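Local structure of CalS13 (Micromonospora echinospora, 4ZAS) at residues 75-80 / 232-237; 86-91 / 241-246; 333-338 / 377-382. The protein probably acts as a pyridoxal 5'-phosphate-dependent sugar aminotransferase, and binds the nucleotide sugar dTDP-4-keto-6-deoxyglucose. All blocks are in the same frame, centred on the assembly; numbering follows the deposited sequence.

Contact 1: 75-80 / 232-237; sequences RVVSVN and VVLPDD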
loop_
_atom_site.group_PDB
_atom_site.type_symbol
_atom_site.label_atom_id
_atom_site.label_comp_id
_atom_site.label_asym_id
_atom_site.label_seq_id
_atom_site.Cartn_x
_atom_site.Cartn_y
_atom_site.Cartn_z
ATOM N N ARG A 75 3.315 -19.088 -9.936
ATOM C CA ARG A 75 3.256 -17.665 -10.290
ATOM C C ARG A 75 2.640 -16.808 -9.200
ATOM O O ARG A 75 1.577 -16.207 -9.382
ATOM C CB ARG A 75 2.474 -17.484 -11.593
ATOM C CG ARG A 75 3.112 -18.199 -12.769
ATOM C CD ARG A 75 2.056 -18.576 -13.749
ATOM N NE ARG A 75 2.572 -19.501 -14.742
ATOM C CZ ARG A 75 2.024 -20.693 -14.924
ATOM N NH1 ARG A 75 1.004 -21.042 -14.145
ATOM N NH2 ARG A 75 2.503 -21.540 -15.826
ATOM N N VAL A 76 3.336 -16.718 -8.078
ATOM C CA VAL A 76 2.836 -15.991 -6.926
ATOM C C VAL A 76 3.591 -14.677 -6.753
ATOM O O VAL A 76 4.821 -14.654 -6.676
ATOM C CB VAL A 76 2.947 -16.847 -5.654
ATOM C CG1 VAL A 76 2.431 -16.060 -4.434
ATOM C CG2 VAL A 76 2.166 -18.135 -5.821
ATOM N N VAL A 77 2.850 -13.583 -6.717
ATOM C CA VAL A 77 3.431 -12.280 -6.486
ATOM C C VAL A 77 2.911 -11.713 -5.175
ATOM O O VAL A 77 1.757 -11.293 -5.106
ATOM C CB VAL A 77 3.120 -11.325 -7.661
ATOM C CG1 VAL A 77 3.692 -9.934 -7.398
ATOM C CG2 VAL A 77 3.658 -11.900 -8.960
ATOM N N SER A 78 3.743 -11.679 -4.136
ATOM C CA SER A 78 3.314 -11.108 -2.854
ATOM C C SER A 78 3.098 -9.582 -2.984
ATOM O O SER A 78 3.687 -8.922 -3.868
ATOM C CB SER A 78 4.336 -11.417 -1.749
ATOM O OG SER A 78 5.605 -10.803 -2.012
ATOM N N VAL A 79 2.202 -9.040 -2.152
ATOM C CA VAL A 79 1.903 -7.601 -2.136
ATOM C C VAL A 79 1.632 -7.190 -0.688
ATOM O O VAL A 79 1.481 -8.049 0.168
ATOM C CB VAL A 79 0.709 -7.235 -3.042
ATOM C CG1 VAL A 79 1.101 -7.169 -4.537
ATOM C CG2 VAL A 79 -0.462 -8.195 -2.788
ATOM N N ASN A 80 1.554 -5.885 -0.415
ATOM C CA ASN A 80 1.517 -5.426 0.975
ATOM C C ASN A 80 0.100 -5.460 1.586
ATOM O O ASN A 80 -0.065 -5.123 2.756
ATOM C CB ASN A 80 2.179 -4.023 1.141
ATOM C CG ASN A 80 1.537 -2.925 0.292
ATOM O OD1 ASN A 80 0.553 -3.133 -0.416
ATOM N ND2 ASN A 80 2.096 -1.720 0.397
ATOM N N VAL A 232 -0.954 -12.250 -5.314
ATOM C CA VAL A 232 -1.708 -12.463 -6.539
ATOM C C VAL A 232 -1.201 -13.736 -7.215
ATOM O O VAL A 232 0.017 -13.950 -7.292
ATOM C CB VAL A 232 -1.586 -11.257 -7.472
ATOM C CG1 VAL A 232 -2.420 -11.462 -8.707
ATOM C CG2 VAL A 232 -1.964 -9.980 -6.743
ATOM N N VAL A 233 -2.128 -14.575 -7.691
ATOM C CA VAL A 233 -1.769 -15.807 -8.418
ATOM C C VAL A 233 -2.155 -15.658 -9.896
ATOM O O VAL A 233 -3.282 -15.312 -10.233
ATOM C CB VAL A 233 -2.440 -17.054 -7.782
ATOM C CG1 VAL A 233 -1.912 -18.337 -8.412
ATOM C CG2 VAL A 233 -2.214 -17.076 -6.270
ATOM N N LEU A 234 -1.211 -15.911 -10.782
ATOM C CA LEU A 234 -1.450 -15.677 -12.195
ATOM C C LEU A 234 -1.548 -16.985 -12.962
ATOM O O LEU A 234 -0.862 -17.953 -12.636
ATOM C CB LEU A 234 -0.334 -14.796 -12.784
ATOM C CG LEU A 234 -0.266 -13.310 -12.395
ATOM C CD1 LEU A 234 -1.624 -12.607 -12.398
ATOM C CD2 LEU A 234 0.370 -13.155 -11.037
ATOM N N PRO A 235 -2.395 -17.011 -13.994
ATOM C CA PRO A 235 -2.582 -18.211 -14.820
ATOM C C PRO A 235 -1.516 -18.426 -15.868
ATOM O O PRO A 235 -1.455 -19.538 -16.383
ATOM C CB PRO A 235 -3.941 -17.980 -15.481
ATOM C CG PRO A 235 -4.076 -16.523 -15.539
ATOM C CD PRO A 235 -3.393 -15.974 -14.293
ATOM N N ASP A 236 -0.718 -17.411 -16.201
ATOM C CA ASP A 236 0.389 -17.607 -17.157
ATOM C C ASP A 236 1.600 -16.688 -16.934
ATOM O O ASP A 236 1.570 -15.761 -16.141
ATOM C CB ASP A 236 -0.101 -17.465 -18.608
ATOM C CG ASP A 236 -0.834 -16.165 -18.868
ATOM O OD1 ASP A 236 -0.188 -15.101 -18.830
ATOM O OD2 ASP A 236 -2.047 -16.211 -19.169
ATOM N N ASP A 237 2.672 -16.967 -17.650
ATOM C CA ASP A 237 3.920 -16.266 -17.426
ATOM C C ASP A 237 3.899 -14.792 -17.875
ATOM O O ASP A 237 4.588 -13.969 -17.286
ATOM C CB ASP A 237 5.066 -17.023 -18.108
ATOM C CG ASP A 237 5.323 -18.397 -17.470
ATOM O OD1 ASP A 237 4.765 -18.668 -16.382
ATOM O OD2 ASP A 237 6.099 -19.202 -18.034
#

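Contact 2: 86-91 / 241-246; sequences LHLALS and DRLRLR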
loop_
_atom_site.group_PDB
_atom_site.type_symbol
_atom_site.label_atom_id
_atom_site.label_comp_id
_atom_site.label_asym_id
_atom_site.label_seq_id
_atom_site.Cartn_x
_atom_site.Cartn_y
_atom_site.Cartn_z
ATOM N N LEU A 86 -5.681 -6.497 -5.630
ATOM C CA LEU A 86 -6.772 -6.216 -6.553
ATOM C C LEU A 86 -6.465 -4.984 -7.386
ATOM O O LEU A 86 -6.750 -4.957 -8.588
ATOM C CB LEU A 86 -8.107 -6.036 -5.811
ATOM C CG LEU A 86 -8.702 -7.332 -5.253
ATOM C CD1 LEU A 86 -9.637 -7.054 -4.088
ATOM C CD2 LEU A 86 -9.416 -8.115 -6.332
ATOM N N HIS A 87 -5.917 -3.955 -6.744
ATOM C CA HIS A 87 -5.554 -2.719 -7.447
ATOM C C HIS A 87 -4.606 -3.054 -8.610
ATOM O O HIS A 87 -4.858 -2.684 -9.753
ATOM C CB HIS A 87 -4.940 -1.725 -6.455
ATOM C CG HIS A 87 -4.847 -0.311 -6.952
ATOM N ND1 HIS A 87 -4.336 0.024 -8.188
ATOM C CD2 HIS A 87 -5.188 0.860 -6.359
ATOM C CE1 HIS A 87 -4.369 1.337 -8.335
ATOM N NE2 HIS A 87 -4.877 1.867 -7.238
ATOM N N LEU A 88 -3.561 -3.814 -8.303
ATOM C CA LEU A 88 -2.579 -4.278 -9.268
ATOM C C LEU A 88 -3.193 -5.176 -10.376
ATOM O O LEU A 88 -2.902 -5.012 -11.571
ATOM C CB LEU A 88 -1.481 -5.044 -8.528
ATOM C CG LEU A 88 -0.251 -5.516 -9.311
ATOM C CD1 LEU A 88 0.501 -4.342 -9.855
ATOM C CD2 LEU A 88 0.665 -6.420 -8.460
ATOM N N ALA A 89 -4.040 -6.125 -9.988
ATOM C CA ALA A 89 -4.618 -7.025 -10.972
ATOM C C ALA A 89 -5.506 -6.275 -11.959
ATOM O O ALA A 89 -5.406 -6.463 -13.166
ATOM C CB ALA A 89 -5.398 -8.121 -10.277
ATOM N N LEU A 90 -6.347 -5.392 -11.447
ATOM C CA LEU A 90 -7.265 -4.658 -12.301
ATOM C C LEU A 90 -6.559 -3.696 -13.264
ATOM O O LEU A 90 -7.104 -3.357 -14.332
ATOM C CB LEU A 90 -8.261 -3.904 -11.424
ATOM C CG LEU A 90 -9.238 -4.902 -10.805
ATOM C CD1 LEU A 90 -10.068 -4.241 -9.743
ATOM C CD2 LEU A 90 -10.129 -5.501 -11.889
ATOM N N SER A 91 -5.331 -3.300 -12.920
ATOM C CA SER A 91 -4.556 -2.421 -13.776
ATOM C C SER A 91 -4.254 -3.096 -15.133
ATOM O O SER A 91 -4.039 -2.414 -16.134
ATOM C CB SER A 91 -3.256 -2.018 -13.089
ATOM O OG SER A 91 -2.271 -3.022 -13.246
ATOM N N ASP A 241 4.976 -11.978 -15.191
ATOM C CA ASP A 241 6.058 -11.026 -15.422
ATOM C C ASP A 241 5.530 -9.603 -15.272
ATOM O O ASP A 241 6.116 -8.788 -14.557
ATOM C CB ASP A 241 6.683 -11.212 -16.805
ATOM C CG ASP A 241 7.473 -12.513 -16.924
ATOM O OD1 ASP A 241 7.842 -13.082 -15.876
ATOM O OD2 ASP A 241 7.727 -12.963 -18.067
ATOM N N ARG A 242 4.397 -9.323 -15.909
ATOM C CA ARG A 242 3.845 -7.976 -15.910
ATOM C C ARG A 242 3.480 -7.445 -14.523
ATOM O O ARG A 242 3.693 -6.274 -14.224
ATOM C CB ARG A 242 2.617 -7.896 -16.813
ATOM C CG ARG A 242 2.207 -6.454 -17.052
ATOM C CD ARG A 242 1.127 -6.305 -18.098
ATOM N NE ARG A 242 1.338 -7.140 -19.278
ATOM C CZ ARG A 242 1.983 -6.746 -20.370
ATOM N NH1 ARG A 242 2.484 -5.520 -20.450
ATOM N NH2 ARG A 242 2.117 -7.582 -21.391
ATOM N N LEU A 243 2.921 -8.300 -13.679
ATOM C CA LEU A 243 2.478 -7.851 -12.373
ATOM C C LEU A 243 3.644 -7.665 -11.440
ATOM O O LEU A 243 3.613 -6.794 -10.574
ATOM C CB LEU A 243 1.468 -8.828 -11.781
ATOM C CG LEU A 243 0.098 -8.170 -11.716
ATOM C CD1 LEU A 243 -0.223 -7.669 -13.080
ATOM C CD2 LEU A 243 -0.991 -9.110 -11.226
ATOM N N ARG A 244 4.672 -8.489 -11.618
ATOM C CA ARG A 244 5.871 -8.396 -10.801
ATOM C C ARG A 244 6.523 -7.037 -11.103
ATOM O O ARG A 244 7.004 -6.338 -10.202
ATOM C CB ARG A 244 6.823 -9.550 -11.114
ATOM C CG ARG A 244 7.622 -10.043 -9.931
ATOM C CD ARG A 244 8.375 -11.337 -10.239
ATOM N NE ARG A 244 9.803 -11.074 -10.432
ATOM C CZ ARG A 244 10.697 -11.011 -9.445
ATOM N NH1 ARG A 244 10.323 -11.205 -8.188
ATOM N NH2 ARG A 244 11.972 -10.759 -9.711
ATOM N N LEU A 245 6.456 -6.649 -12.377
ATOM C CA LEU A 245 6.955 -5.371 -12.838
ATOM C C LEU A 245 6.217 -4.207 -12.207
ATOM O O LEU A 245 6.849 -3.296 -11.662
ATOM C CB LEU A 245 6.823 -5.263 -14.361
ATOM C CG LEU A 245 8.066 -5.277 -15.236
ATOM C CD1 LEU A 245 7.665 -5.066 -16.673
ATOM C CD2 LEU A 245 9.006 -4.168 -14.786
ATOM N N ARG A 246 4.889 -4.209 -12.321
ATOM C CA ARG A 246 4.104 -3.085 -11.824
ATOM C C ARG A 246 4.083 -3.058 -10.306
ATOM O O ARG A 246 3.620 -2.088 -9.702
ATOM C CB ARG A 246 2.684 -3.124 -12.361
ATOM C CG ARG A 246 2.617 -2.993 -13.837
ATOM C CD ARG A 246 1.194 -2.892 -14.315
ATOM N NE ARG A 246 1.151 -2.761 -15.770
ATOM C CZ ARG A 246 0.035 -2.608 -16.469
ATOM N NH1 ARG A 246 -1.133 -2.587 -15.842
ATOM N NH2 ARG A 246 0.087 -2.477 -17.786
#

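Contact 3: 333-338 / 377-382; sequences RDRPAF and DRVVHI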
loop_
_atom_site.group_PDB
_atom_site.type_symbol
_atom_site.label_atom_id
_atom_site.label_comp_id
_atom_site.label_asym_id
_atom_site.label_seq_id
_atom_site.Cartn_x
_atom_site.Cartn_y
_atom_site.Cartn_z
ATOM N N ARG A 333 -34.588 -14.589 10.052
ATOM C CA ARG A 333 -35.662 -13.630 10.306
ATOM C C ARG A 333 -35.256 -12.761 11.497
ATOM O O ARG A 333 -34.552 -13.234 12.388
ATOM C CB ARG A 333 -36.996 -14.342 10.586
ATOM C CG ARG A 333 -37.000 -15.140 11.895
ATOM C CD ARG A 333 -38.391 -15.534 12.453
ATOM N NE ARG A 333 -38.186 -16.206 13.736
ATOM C CZ ARG A 333 -38.024 -15.565 14.902
ATOM N NH1 ARG A 333 -38.076 -14.237 14.961
ATOM N NH2 ARG A 333 -37.812 -16.251 16.020
ATOM N N ASP A 334 -35.687 -11.503 11.498
ATOM C CA ASP A 334 -35.451 -10.581 12.620
ATOM C C ASP A 334 -33.981 -10.548 13.057
ATOM O O ASP A 334 -33.667 -10.783 14.228
ATOM C CB ASP A 334 -36.323 -10.943 13.828
ATOM C CG ASP A 334 -36.604 -9.737 14.739
ATOM O OD1 ASP A 334 -35.872 -8.728 14.656
ATOM O OD2 ASP A 334 -37.540 -9.809 15.573
ATOM N N ARG A 335 -33.083 -10.284 12.116
ATOM C CA ARG A 335 -31.650 -10.269 12.422
ATOM C C ARG A 335 -31.246 -9.388 13.621
ATOM O O ARG A 335 -30.360 -9.784 14.380
ATOM C CB ARG A 335 -30.836 -9.844 11.200
ATOM C CG ARG A 335 -29.344 -9.916 11.450
ATOM C CD ARG A 335 -28.535 -9.525 10.222
ATOM N NE ARG A 335 -28.874 -8.174 9.795
ATOM C CZ ARG A 335 -28.662 -7.697 8.575
ATOM N NH1 ARG A 335 -28.069 -8.451 7.664
ATOM N NH2 ARG A 335 -29.025 -6.459 8.281
ATOM N N PRO A 336 -31.852 -8.188 13.784
ATOM C CA PRO A 336 -31.422 -7.415 14.959
ATOM C C PRO A 336 -31.678 -8.125 16.297
ATOM O O PRO A 336 -30.809 -8.091 17.170
ATOM C CB PRO A 336 -32.260 -6.135 14.864
ATOM C CG PRO A 336 -32.603 -6.003 13.425
ATOM C CD PRO A 336 -32.767 -7.409 12.925
ATOM N N ALA A 337 -32.838 -8.765 16.450
ATOM C CA ALA A 337 -33.127 -9.504 17.676
ATOM C C ALA A 337 -32.199 -10.715 17.773
ATOM O O ALA A 337 -31.772 -11.084 18.866
ATOM C CB ALA A 337 -34.603 -9.921 17.744
ATOM N N PHE A 338 -31.868 -11.311 16.631
ATOM C CA PHE A 338 -30.947 -12.450 16.601
ATOM C C PHE A 338 -29.560 -12.080 17.151
ATOM O O PHE A 338 -29.046 -12.712 18.071
ATOM C CB PHE A 338 -30.798 -12.971 15.169
ATOM C CG PHE A 338 -29.831 -14.127 15.026
ATOM C CD1 PHE A 338 -30.223 -15.421 15.309
ATOM C CD2 PHE A 338 -28.514 -13.908 14.635
ATOM C CE1 PHE A 338 -29.338 -16.477 15.174
ATOM C CE2 PHE A 338 -27.625 -14.961 14.512
ATOM C CZ PHE A 338 -28.044 -16.249 14.783
ATOM N N ASP A 377 -30.788 -7.960 4.439
ATOM C CA ASP A 377 -31.229 -7.710 5.816
ATOM C C ASP A 377 -31.365 -8.998 6.636
ATOM O O ASP A 377 -31.775 -8.963 7.795
ATOM C CB ASP A 377 -32.558 -6.950 5.830
ATOM C CG ASP A 377 -32.511 -5.671 5.010
ATOM O OD1 ASP A 377 -31.483 -4.960 5.089
ATOM O OD2 ASP A 377 -33.507 -5.360 4.316
ATOM N N ARG A 378 -31.037 -10.134 6.024
ATOM C CA ARG A 378 -31.183 -11.428 6.687
ATOM C C ARG A 378 -29.814 -12.082 6.956
ATOM O O ARG A 378 -29.682 -12.910 7.858
ATOM C CB ARG A 378 -32.081 -12.354 5.854
ATOM C CG ARG A 378 -33.543 -11.914 5.777
ATOM C CD ARG A 378 -34.298 -12.634 4.663
ATOM N NE ARG A 378 -34.255 -14.084 4.801
ATOM C CZ ARG A 378 -33.834 -14.916 3.850
ATOM N NH1 ARG A 378 -33.438 -14.444 2.669
ATOM N NH2 ARG A 378 -33.827 -16.226 4.072
ATOM N N VAL A 379 -28.801 -11.727 6.164
ATOM C CA VAL A 379 -27.479 -12.357 6.283
ATOM C C VAL A 379 -26.801 -11.997 7.598
ATOM O O VAL A 379 -26.906 -10.866 8.084
ATOM C CB VAL A 379 -26.567 -11.984 5.120
ATOM C CG1 VAL A 379 -26.282 -10.489 5.134
ATOM C CG2 VAL A 379 -25.295 -12.762 5.208
ATOM N N VAL A 380 -26.147 -12.976 8.205
ATOM C CA VAL A 380 -25.491 -12.732 9.468
ATOM C C VAL A 380 -24.370 -13.747 9.602
ATOM O O VAL A 380 -24.432 -14.809 9.000
ATOM C CB VAL A 380 -26.488 -12.804 10.638
ATOM C CG1 VAL A 380 -26.914 -14.256 10.921
ATOM C CG2 VAL A 380 -25.878 -12.200 11.849
ATOM N N HIS A 381 -23.328 -13.422 10.359
ATOM C CA HIS A 381 -22.200 -14.334 10.493
ATOM C C HIS A 381 -21.915 -14.661 11.949
ATOM O O HIS A 381 -21.930 -13.774 12.808
ATOM C CB HIS A 381 -20.962 -13.733 9.832
ATOM C CG HIS A 381 -21.150 -13.442 8.375
ATOM N ND1 HIS A 381 -21.719 -12.274 7.919
ATOM C CD2 HIS A 381 -20.878 -14.183 7.275
ATOM C CE1 HIS A 381 -21.772 -12.298 6.597
ATOM N NE2 HIS A 381 -21.268 -13.446 6.181
ATOM N N ILE A 382 -21.614 -15.926 12.215
ATOM C CA ILE A 382 -21.412 -16.390 13.576
ATOM C C ILE A 382 -20.027 -17.047 13.635
ATOM O O ILE A 382 -19.541 -17.571 12.632
ATOM C CB ILE A 382 -22.531 -17.348 14.018
ATOM C CG1 ILE A 382 -22.426 -18.668 13.256
ATOM C CG2 ILE A 382 -23.893 -16.706 13.818
ATOM C CD1 ILE A 382 -23.370 -19.706 13.732
#

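Contact 1: 75-80 / 232-237
Val77 and Val232 form a hydrogen-bonded antiparallel pair, and Val76 and Val233 the adjoining non-hydrogen-bonded pair, where strand 76-79, outermost on its side of this chain's seven-stranded mixed sheet, joins strand 230-233 in the fold type I (aspartate aminotransferase) large domain. Val77 N lies 2.9 Å from Val232 O, and Val232 N lies 2.9 Å from Val77 O. One step further on, Leu234 N donates to Arg75 O at 3.1 Å, and the same oxygen receives a CA-H contact from Val233.

The valines alternate between the two faces. Val76 and Val233 point to the side covered by helix 58-71, through Val67 and Ile71; Val77 and Val232 point to the side of helix 237-247, reaching Tyr240 and Leu243 respectively. Val77 CG2, the methyl beside its own backbone N, touches Leu234 CD2 at 4.1 Å.

Arg75 contributes the most buried surface. Its CG is anti to the carbonyl carbon and beside the backbone N (chi1 -61°), and from CG to NE the chain runs extended, which carries the guanidinium along residues 234-237. On the way CD passes 3.2 Å from Leu234 O, an oxygen that accepts a hydrogen bond from Asn73 ND2. Pro235 O then sits over one guanidinium face, toward its rim, 3.6 Å from Arg75 NH1. Asp237 opens helix 237-247, right after the N-cap residue Asp236. Its carboxylate plane is turned 47° from the guanidinium, yet OD1 lies in the guanidinium plane, and the salt bridge from Arg75 NE to Asp237 OD1 is 2.9 Å long and almost straight, at 177°.

Contact 2: 86-91 / 241-246
Leu88, Leu243 and Arg246 bury the most surface where helix 82-94 meets helix 237-247. The axes of the short segments approach to 10.1 Å and their directions differ by 125°, so these two segments run closer to antiparallel than to parallel. Leu88 is central. With CG anti to the backbone N (chi1 -174°), its branches are directed at the second helix, and Leu88 CG comes to 3.6 Å from Leu243 CG as the two side chains lie alongside each other, pointing opposite ways. The two methyls of Leu88 then divide the work: CD2 lies 3.6 Å from Leu243 O, and CD1 rests 3.5 Å from Arg246 CB. Leu243 in turn reaches over the first helix, its CD2 4.2 Å from Ala89 CA.

Beyond this apolar patch Arg246 stretches out from CG to NE and presents NH1 to Ser91. The bond from Arg246 NH1 to Ser91 OG is 2.9 Å, at 147°, with the oxygen close to the guanidinium plane; a second, weak bond runs from the same nitrogen to Ser91 O. Ser91 OG donates back to Leu88 O at 2.7 Å, so the hydroxyl gives its proton within its own helix and accepts from the arginine. With an alanine here, NH1 would probably lose the stronger of its two bonds to this residue, and Leu88 O the hydroxyl that bonds to it. Elsewhere Arg246 NH2 bonds Arg95 O, while NE also forms a long, weak ion pair with Glu266 OE1. Each of the two helices is the next element after one of two neighbouring strands and packs beside the other on the same face of the central sheet, as expected of the layered alpha/beta/alpha large domain of fold type I aminotransferases.

Contact 3: 333-338 / 377-382
Arg335 and Phe338, one turn apart at the start of helix 335-344, lean on edge strand 379-382 of a small three-stranded antiparallel sheet, a helix-on-sheet packing in the C-terminal small domain of this fold type I enzyme. Arg335 NH1 donates to Val379 O at 2.7 Å and 165°, using a lone pair in the carbonyl plane. Asp377 O sits over the centre of the same guanidinium, 3.4 Å from Arg335 CZ, so one flat group is met at its edge and on a face. Two torsions place it: CG is anti to the backbone N (chi1 -176°), and a bend at chi3 (58°) turns the end back over residues 377-379. Along the way Arg335 CD packs 3.9 Å from Val380 CB. The ring of Phe338 approaches Val380 obliquely, CE2 lying 3.7 Å from Val380 CG1, and offers its edge to Ile382 CG2.

Further out, Ala376 O is a second acceptor for Arg335 NH1. Asp377 OD1, 4.3 Å from Arg335 NH2 and well out of the guanidinium plane, probably adds only charge attraction. Trp404 meets Phe338 edge-to-face, while Val332 of the middle strand and Ile400 of helix 390-401 also touch that ring. Asp334, at the N-cap position, starts the turn that spaces the two side chains, with Phe338 N bonded to Asp334 O at 3.0 Å.

Overall arrangement
Contacts 1 and 2 are neighbours, their centres 9 Å apart: each strand of contact 1 leads into one helix of contact 2, and their segments alternate along the chain. The layers meet where Leu243 CD2 packs 3.7 Å from Val232 CG1. Contact 3 lies on the opposite side of the chain's centre, about 37 Å from contact 1 and 38 Å from contact 2, centre to centre, with no touch. Between side chains, Val77 of contact 1 is about 10 Å, and Arg246 of contact 2 about 11 Å, from Arg253, a residue known to bind dTDP, though without that ligand in this chain here, whereas Val379 of contact 3 is about 12 Å from the bound dTDP-4-keto-6-deoxyglucose.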